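Local coordinates for protein topoisomerase IV subunit A (Escherichia coli, PDB 1ZVT) that forms the C-terminal beta-pinwheel domain of a bacterial type II topoisomerase and probably binds DNA, helping the enzyme to discriminate among DNA substrates, at residues Gly12-Ala17 against Ile62-Ala67; Leu148-Ala153 against Leu190-Val195; Arg155-Pro160 against Lys174-Pro179. All blocks are in the same frame, centred on the assembly; numbering follows the deposited sequence.

Interaction 1: residues Gly12-Ala17 against Ile62-Ala67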
# COMPACT_ATOMS: atom_id res chain seq x y z
N GLY A 12 -8.43 1.28 -14.69
CA GLY A 12 -9.38 1.10 -13.59
C GLY A 12 -10.55 0.19 -13.92
O GLY A 12 -11.63 0.34 -13.34
N TRP A 13 -10.32 -0.76 -14.83
CA TRP A 13 -11.32 -1.76 -15.18
C TRP A 13 -10.97 -3.05 -14.49
O TRP A 13 -9.78 -3.37 -14.31
CB TRP A 13 -11.35 -1.96 -16.69
CG TRP A 13 -12.01 -0.81 -17.41
CD1 TRP A 13 -11.81 0.52 -17.17
CD2 TRP A 13 -12.98 -0.90 -18.45
NE1 TRP A 13 -12.58 1.27 -18.02
CE2 TRP A 13 -13.32 0.43 -18.81
CE3 TRP A 13 -13.59 -1.97 -19.12
CZ2 TRP A 13 -14.25 0.72 -19.82
CZ3 TRP A 13 -14.52 -1.67 -20.13
CH2 TRP A 13 -14.84 -0.34 -20.46
N VAL A 14 -11.99 -3.79 -14.08
CA VAL A 14 -11.76 -5.01 -13.30
C VAL A 14 -12.51 -6.20 -13.85
O VAL A 14 -13.52 -6.04 -14.53
CB VAL A 14 -12.18 -4.83 -11.81
CG1 VAL A 14 -11.18 -3.95 -11.10
CG2 VAL A 14 -13.61 -4.24 -11.68
N ARG A 15 -12.04 -7.40 -13.51
CA ARG A 15 -12.77 -8.62 -13.77
C ARG A 15 -12.35 -9.67 -12.75
O ARG A 15 -11.33 -9.50 -12.07
CB ARG A 15 -12.51 -9.11 -15.19
CG ARG A 15 -11.16 -9.77 -15.37
CD ARG A 15 -10.81 -9.81 -16.84
NE ARG A 15 -10.13 -8.61 -17.31
CZ ARG A 15 -9.77 -8.40 -18.58
NH1 ARG A 15 -10.04 -9.32 -19.51
NH2 ARG A 15 -9.15 -7.30 -18.92
N SER A 16 -13.14 -10.73 -12.64
CA SER A 16 -12.88 -11.82 -11.70
C SER A 16 -12.72 -13.10 -12.51
O SER A 16 -13.69 -13.58 -13.09
CB SER A 16 -14.04 -11.97 -10.70
OG SER A 16 -13.84 -13.04 -9.79
N ALA A 17 -11.51 -13.63 -12.56
CA ALA A 17 -11.23 -14.84 -13.34
C ALA A 17 -11.33 -16.05 -12.44
O ALA A 17 -10.95 -15.99 -11.27
CB ALA A 17 -9.85 -14.75 -13.95
N ILE A 62 -18.72 -11.95 -7.13
CA ILE A 62 -19.77 -12.55 -7.97
C ILE A 62 -20.45 -11.53 -8.89
O ILE A 62 -21.14 -11.91 -9.87
CB ILE A 62 -20.81 -13.36 -7.14
CG1 ILE A 62 -21.48 -12.48 -6.09
CG2 ILE A 62 -20.11 -14.55 -6.46
CD1 ILE A 62 -22.66 -11.71 -6.57
N THR A 63 -20.25 -10.25 -8.59
CA THR A 63 -20.84 -9.16 -9.37
C THR A 63 -19.90 -8.70 -10.50
O THR A 63 -20.25 -7.79 -11.27
CB THR A 63 -21.15 -7.94 -8.48
OG1 THR A 63 -19.93 -7.38 -7.99
CG2 THR A 63 -22.04 -8.31 -7.30
N LEU A 64 -18.72 -9.30 -10.60
CA LEU A 64 -17.73 -8.87 -11.60
C LEU A 64 -17.76 -9.78 -12.83
O LEU A 64 -18.09 -10.97 -12.70
CB LEU A 64 -16.32 -8.84 -10.98
CG LEU A 64 -16.11 -7.83 -9.86
CD1 LEU A 64 -14.70 -7.96 -9.30
CD2 LEU A 64 -16.38 -6.42 -10.37
N PRO A 65 -17.40 -9.25 -14.01
CA PRO A 65 -17.35 -10.05 -15.24
C PRO A 65 -16.18 -11.05 -15.22
O PRO A 65 -15.23 -10.88 -14.45
CB PRO A 65 -17.17 -9.00 -16.34
CG PRO A 65 -16.47 -7.86 -15.66
CD PRO A 65 -17.01 -7.84 -14.25
N SER A 66 -16.26 -12.08 -16.05
CA SER A 66 -15.22 -13.11 -16.07
C SER A 66 -13.98 -12.71 -16.87
O SER A 66 -13.90 -11.60 -17.39
CB SER A 66 -15.80 -14.41 -16.65
OG SER A 66 -15.82 -14.35 -18.06
N ALA A 67 -13.03 -13.64 -17.00
CA ALA A 67 -11.74 -13.37 -17.68
C ALA A 67 -11.92 -12.95 -19.12
O ALA A 67 -11.18 -12.12 -19.63
CB ALA A 67 -10.84 -14.60 -17.60

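Interaction 2: residues Leu148-Ala153 against Leu190-Val195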
# COMPACT_ATOMS: atom_id res chain seq x y z
N LEU A 148 10.04 -0.10 8.54
CA LEU A 148 11.19 0.67 8.08
C LEU A 148 10.66 1.80 7.22
O LEU A 148 9.90 1.56 6.27
CB LEU A 148 12.17 -0.21 7.29
CG LEU A 148 13.37 0.54 6.70
CD1 LEU A 148 14.28 1.14 7.77
CD2 LEU A 148 14.17 -0.35 5.77
N ALA A 149 10.98 3.02 7.63
CA ALA A 149 10.52 4.20 6.90
C ALA A 149 11.71 4.92 6.34
O ALA A 149 12.74 5.05 7.01
CB ALA A 149 9.77 5.16 7.89
N ILE A 150 11.58 5.41 5.11
CA ILE A 150 12.63 6.20 4.46
C ILE A 150 11.98 7.46 3.93
O ILE A 150 10.99 7.38 3.21
CB ILE A 150 13.28 5.44 3.26
CG1 ILE A 150 13.78 4.06 3.73
CG2 ILE A 150 14.41 6.30 2.64
CD1 ILE A 150 14.34 3.22 2.54
N THR A 151 12.52 8.63 4.28
CA THR A 151 11.93 9.89 3.81
C THR A 151 12.52 10.39 2.48
O THR A 151 13.60 9.95 2.06
CB THR A 151 12.10 11.03 4.85
OG1 THR A 151 13.48 11.43 4.91
CG2 THR A 151 11.66 10.57 6.23
N GLN A 152 11.82 11.36 1.88
CA GLN A 152 12.25 11.97 0.63
C GLN A 152 13.61 12.65 0.82
O GLN A 152 14.43 12.70 -0.11
CB GLN A 152 11.18 12.99 0.24
CG GLN A 152 11.37 13.77 -1.02
CD GLN A 152 10.27 14.80 -1.19
OE1 GLN A 152 10.53 15.95 -1.59
NE2 GLN A 152 9.02 14.42 -0.87
N ALA A 153 13.86 13.16 2.03
CA ALA A 153 15.13 13.83 2.34
C ALA A 153 16.27 12.84 2.53
O ALA A 153 17.45 13.20 2.47
CB ALA A 153 14.98 14.76 3.57
N LEU A 190 7.20 10.90 3.39
CA LEU A 190 7.58 9.50 3.55
C LEU A 190 7.62 8.90 2.13
O LEU A 190 6.59 8.84 1.44
CB LEU A 190 6.57 8.82 4.49
CG LEU A 190 6.64 7.33 4.77
CD1 LEU A 190 8.01 6.97 5.35
CD2 LEU A 190 5.49 6.93 5.70
N ALA A 191 8.84 8.51 1.68
CA ALA A 191 9.11 7.99 0.33
C ALA A 191 8.89 6.50 0.20
O ALA A 191 8.39 6.04 -0.84
CB ALA A 191 10.55 8.28 -0.06
N GLN A 192 9.32 5.74 1.21
CA GLN A 192 9.17 4.29 1.18
C GLN A 192 8.78 3.83 2.57
O GLN A 192 9.24 4.41 3.56
CB GLN A 192 10.50 3.61 0.86
CG GLN A 192 11.18 4.06 -0.44
CD GLN A 192 10.74 3.31 -1.67
OE1 GLN A 192 10.96 3.78 -2.79
NE2 GLN A 192 10.17 2.13 -1.49
N LEU A 193 7.96 2.80 2.64
CA LEU A 193 7.55 2.26 3.94
C LEU A 193 7.39 0.76 3.82
O LEU A 193 6.54 0.28 3.03
CB LEU A 193 6.19 2.87 4.35
CG LEU A 193 5.58 2.49 5.71
CD1 LEU A 193 6.51 2.91 6.86
CD2 LEU A 193 4.22 3.15 5.90
N TYR A 194 8.16 0.04 4.62
CA TYR A 194 8.15 -1.45 4.55
C TYR A 194 7.86 -2.08 5.89
O TYR A 194 8.07 -1.45 6.93
CB TYR A 194 9.54 -1.93 4.13
CG TYR A 194 10.18 -1.22 2.98
CD1 TYR A 194 11.32 -0.44 3.18
CD2 TYR A 194 9.67 -1.33 1.69
CE1 TYR A 194 11.94 0.20 2.12
CE2 TYR A 194 10.29 -0.68 0.61
CZ TYR A 194 11.42 0.08 0.86
OH TYR A 194 12.06 0.74 -0.16
N VAL A 195 7.45 -3.35 5.87
CA VAL A 195 7.40 -4.15 7.08
C VAL A 195 8.23 -5.37 6.75
O VAL A 195 7.96 -6.07 5.74
CB VAL A 195 5.96 -4.48 7.53
CG1 VAL A 195 6.00 -5.41 8.72
CG2 VAL A 195 5.20 -3.18 7.90

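Interaction 3: residues Arg155-Pro160 against Lys174-Pro179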
# COMPACT_ATOMS: atom_id res chain seq x y z
N ARG A 155 16.14 10.28 5.22
CA ARG A 155 16.28 9.79 6.59
C ARG A 155 15.62 8.43 6.73
O ARG A 155 14.60 8.17 6.10
CB ARG A 155 15.68 10.76 7.61
CG ARG A 155 16.45 12.08 7.67
CD ARG A 155 15.95 13.01 8.74
NE ARG A 155 16.93 14.09 8.81
CZ ARG A 155 16.93 15.15 8.01
NH1 ARG A 155 15.97 15.30 7.10
NH2 ARG A 155 17.90 16.05 8.10
N MET A 156 16.22 7.57 7.56
CA MET A 156 15.72 6.21 7.78
C MET A 156 15.43 5.98 9.26
O MET A 156 16.19 6.40 10.15
CB MET A 156 16.74 5.16 7.30
CG MET A 156 17.03 5.23 5.82
SD MET A 156 18.16 3.91 5.32
CE MET A 156 17.45 2.50 6.07
N LEU A 157 14.30 5.33 9.53
CA LEU A 157 13.96 4.96 10.91
C LEU A 157 13.37 3.57 10.91
O LEU A 157 12.53 3.28 10.08
CB LEU A 157 12.91 5.93 11.49
CG LEU A 157 12.47 5.70 12.95
CD1 LEU A 157 13.60 5.97 13.93
CD2 LEU A 157 11.28 6.56 13.31
N MET A 158 13.80 2.74 11.86
CA MET A 158 13.25 1.38 11.98
C MET A 158 12.79 1.15 13.42
O MET A 158 13.50 1.49 14.36
CB MET A 158 14.28 0.30 11.61
CG MET A 158 13.68 -1.10 11.54
SD MET A 158 14.84 -2.26 10.79
CE MET A 158 15.98 -2.59 12.11
N PHE A 159 11.61 0.55 13.59
CA PHE A 159 11.14 0.15 14.93
C PHE A 159 10.11 -0.97 14.76
O PHE A 159 9.57 -1.14 13.67
CB PHE A 159 10.53 1.34 15.70
CG PHE A 159 9.36 2.00 15.00
CD1 PHE A 159 8.07 1.45 15.09
CD2 PHE A 159 9.53 3.18 14.30
CE1 PHE A 159 6.99 2.06 14.44
CE2 PHE A 159 8.47 3.80 13.64
CZ PHE A 159 7.19 3.23 13.73
N PRO A 160 9.87 -1.76 15.83
CA PRO A 160 8.93 -2.88 15.67
C PRO A 160 7.54 -2.39 15.28
O PRO A 160 7.05 -1.42 15.85
CB PRO A 160 8.91 -3.50 17.07
CG PRO A 160 10.23 -3.10 17.68
CD PRO A 160 10.41 -1.69 17.20
N LYS A 174 1.95 9.38 14.52
CA LYS A 174 3.22 9.63 13.85
C LYS A 174 4.08 8.37 13.77
O LYS A 174 4.34 7.70 14.79
CB LYS A 174 3.98 10.75 14.58
CG LYS A 174 5.18 11.27 13.80
CD LYS A 174 5.82 12.47 14.50
CE LYS A 174 4.91 13.69 14.45
NZ LYS A 174 5.47 14.82 15.28
N ILE A 175 4.53 8.06 12.56
CA ILE A 175 5.50 7.00 12.28
C ILE A 175 6.91 7.59 12.33
O ILE A 175 7.77 7.10 13.05
CB ILE A 175 5.22 6.39 10.88
CG1 ILE A 175 3.90 5.62 10.93
CG2 ILE A 175 6.38 5.51 10.39
CD1 ILE A 175 3.34 5.23 9.55
N ILE A 176 7.12 8.66 11.57
CA ILE A 176 8.40 9.33 11.49
C ILE A 176 8.14 10.83 11.44
O ILE A 176 7.16 11.27 10.84
CB ILE A 176 9.19 8.81 10.24
CG1 ILE A 176 10.57 9.47 10.13
CG2 ILE A 176 8.40 9.04 8.95
CD1 ILE A 176 11.53 8.76 9.17
N ASN A 177 8.99 11.62 12.10
CA ASN A 177 8.72 13.06 12.15
C ASN A 177 9.11 13.78 10.88
O ASN A 177 10.28 13.81 10.51
CB ASN A 177 9.43 13.72 13.32
CG ASN A 177 9.01 15.17 13.49
OD1 ASN A 177 9.83 16.09 13.40
ND2 ASN A 177 7.73 15.38 13.73
N ILE A 178 8.11 14.30 10.19
CA ILE A 178 8.31 15.16 9.03
C ILE A 178 7.49 16.43 9.34
O ILE A 178 6.28 16.35 9.56
CB ILE A 178 7.81 14.49 7.75
CG1 ILE A 178 8.51 13.11 7.59
CG2 ILE A 178 8.07 15.39 6.52
CD1 ILE A 178 8.01 12.29 6.45
N PRO A 179 8.16 17.58 9.40
CA PRO A 179 7.47 18.83 9.72
C PRO A 179 6.28 19.03 8.78
O PRO A 179 6.42 18.87 7.57
CB PRO A 179 8.54 19.90 9.51
CG PRO A 179 9.85 19.18 9.73
CD PRO A 179 9.61 17.78 9.21

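Interaction 1: residues Gly12-Ala17 against Ile62-Ala67
Val14 meets Leu64 through methyl groups, CG2 lying 3.8 Å from Leu64 CD2 as the two side chains cross obliquely; on the backbone side, Val14 O lies against Pro65 CG. Arg15 follows with a longer reach. Its CG is set between the backbone N and the carbonyl carbon (chi1 76°), and the chain bends at chi3; CB and CD each come 3.6 Å from Ser66 O. NH1 then donates to Ala67 O at 3.0 Å, the oxygen lying in the guanidinium plane, while NH2 bonds Asn28 O and the group makes a cation-pi contact with Tyr29. An alanine here would probably leave Ala67 O and Asn28 O without these donors and take away the cation-pi partner of Tyr29. The Ser16 amide N donates to Pro65 O at 2.8 Å, nearly along the C=O axis, and Ser16 O receives a CA-H contact from Ser66. Ser16 CB also lies 3.9 Å from Leu64 CB. Last, Ala17 CB touches Ala67 CB. The loop thus drapes over strand 13-18 just before its chain enters strand 72-73, an outermost strand of the same sheet, the kind of blade-to-blade strand exchange that characterises the beta-pinwheel.

Interaction 2: residues Leu148-Ala153 against Leu190-Val195
Ile150 O is gripped by two successive amides of the opposing strand, Ala191 N at 2.9 Å and Gln192 N at 3.1 Å, both in the carbonyl plane. The bond from Ala191 is the more bent, 139° at its hydrogen against 163° for Gln192. Gln192 O in turn accepts from Ile150 N, and at the next hydrogen-bonded pair, two residues along, Tyr194 N donates to Leu148 O at 2.8 Å while Leu148 N returns a bond to Tyr194 O. Two residues facing one make this a classic beta bulge, placed where strand 190-196 begins and strand 146-151 ends, 190-196 being an outermost strand of the four-stranded pinwheel blade; past it the register moves by one, and Thr151 pairs with Leu190. Ala191 CB lies 3.4 Å from Ile150 O, the shared acceptor. Leu190, whose CB points away from the other strand, nevertheless brings CD1 to Ala149 CB (3.6 Å), CG being anti to the backbone N (chi1 176°). On the face that carries Ala149 and Leu193, Leu193 CD1 touches the same methyl less closely. On the other face Leu148 runs alongside Tyr194 in the same direction, with Leu148 CD2 at the ring edge, 3.9 Å from Tyr194 CD1. Ile150 CD1 approaches Tyr194 CE1 at that edge too, and Leu202 and Ile204 of strand 201-206 add to the packing on this face.

Interaction 3: residues Arg155-Pro160 against Lys174-Pro179
Leu157 and Ile176 make the closest apolar contact between strand 155-160 and the loop, with Ile176 CD1 placed 3.9 Å from Leu157 CB. In Ile176, CG1 is anti to the backbone N (chi1 -179°) and chi2 is also extended (165°), which brings CD1 to the strand, where it also comes within 4.4 Å of Arg155 O. The second apolar pair is Phe159 with Ile175: the two side chains cross at about a right angle, and Ile175 CG2 lies 4.1 Å from Phe159 CZ. Carbon-to-oxygen contacts form the other group, and they converge on one carbonyl. Ile175 O sits at the rim of the Phe159 ring, near its plane and 3.4 Å from CE2, and it lies 3.6 Å from Leu157 CD2. That same Leu157 methyl lies in the ring plane of Phe159, so the leucine methyl and the loop carbonyl both lie at the edge of the ring. No hydrogen bond joins the two segments, and their backbones stay apart, the CA atoms of Leu157 and Ile176 being 7.1 Å from each other. Apolar packing and contacts of side-chain carbons with backbone carbonyls join them, burying 205 Å². Strand 155-160 lies between strands 146-151 and 230-231 of its blade, with Met156 and Met158 packing against Leu218 of helix 215-219. The loop comes from strand 173-174, an outermost strand of the preceding blade, lays Ile175 and Ile176 also on Leu147 and Thr151 of strand 146-151, and runs on to helix 180-184, where Pro179 is the N-cap.

In the fold
Interaction 1 comes first along the chain and lies across the domain from the other two, its centre about 33 Å from that of interaction 2 and about 38 Å from that of interaction 3, with the chain's centre between. Interactions 2 and 3 have centres about 8 Å apart and share one blade, in which strands 146-151 and 155-160 are neighbours; Ala149 N probably bonds Leu157 O, and Thr151 CG2 packs on Ile176 CD1. Interaction 3 is nested within the loop that interaction 2 closes. Interactions 1 and 3 involve loops by which the chain passes between blades, whereas interaction 2 builds a blade internally; both kinds belong to the pinwheel, which probably presents a DNA-binding surface.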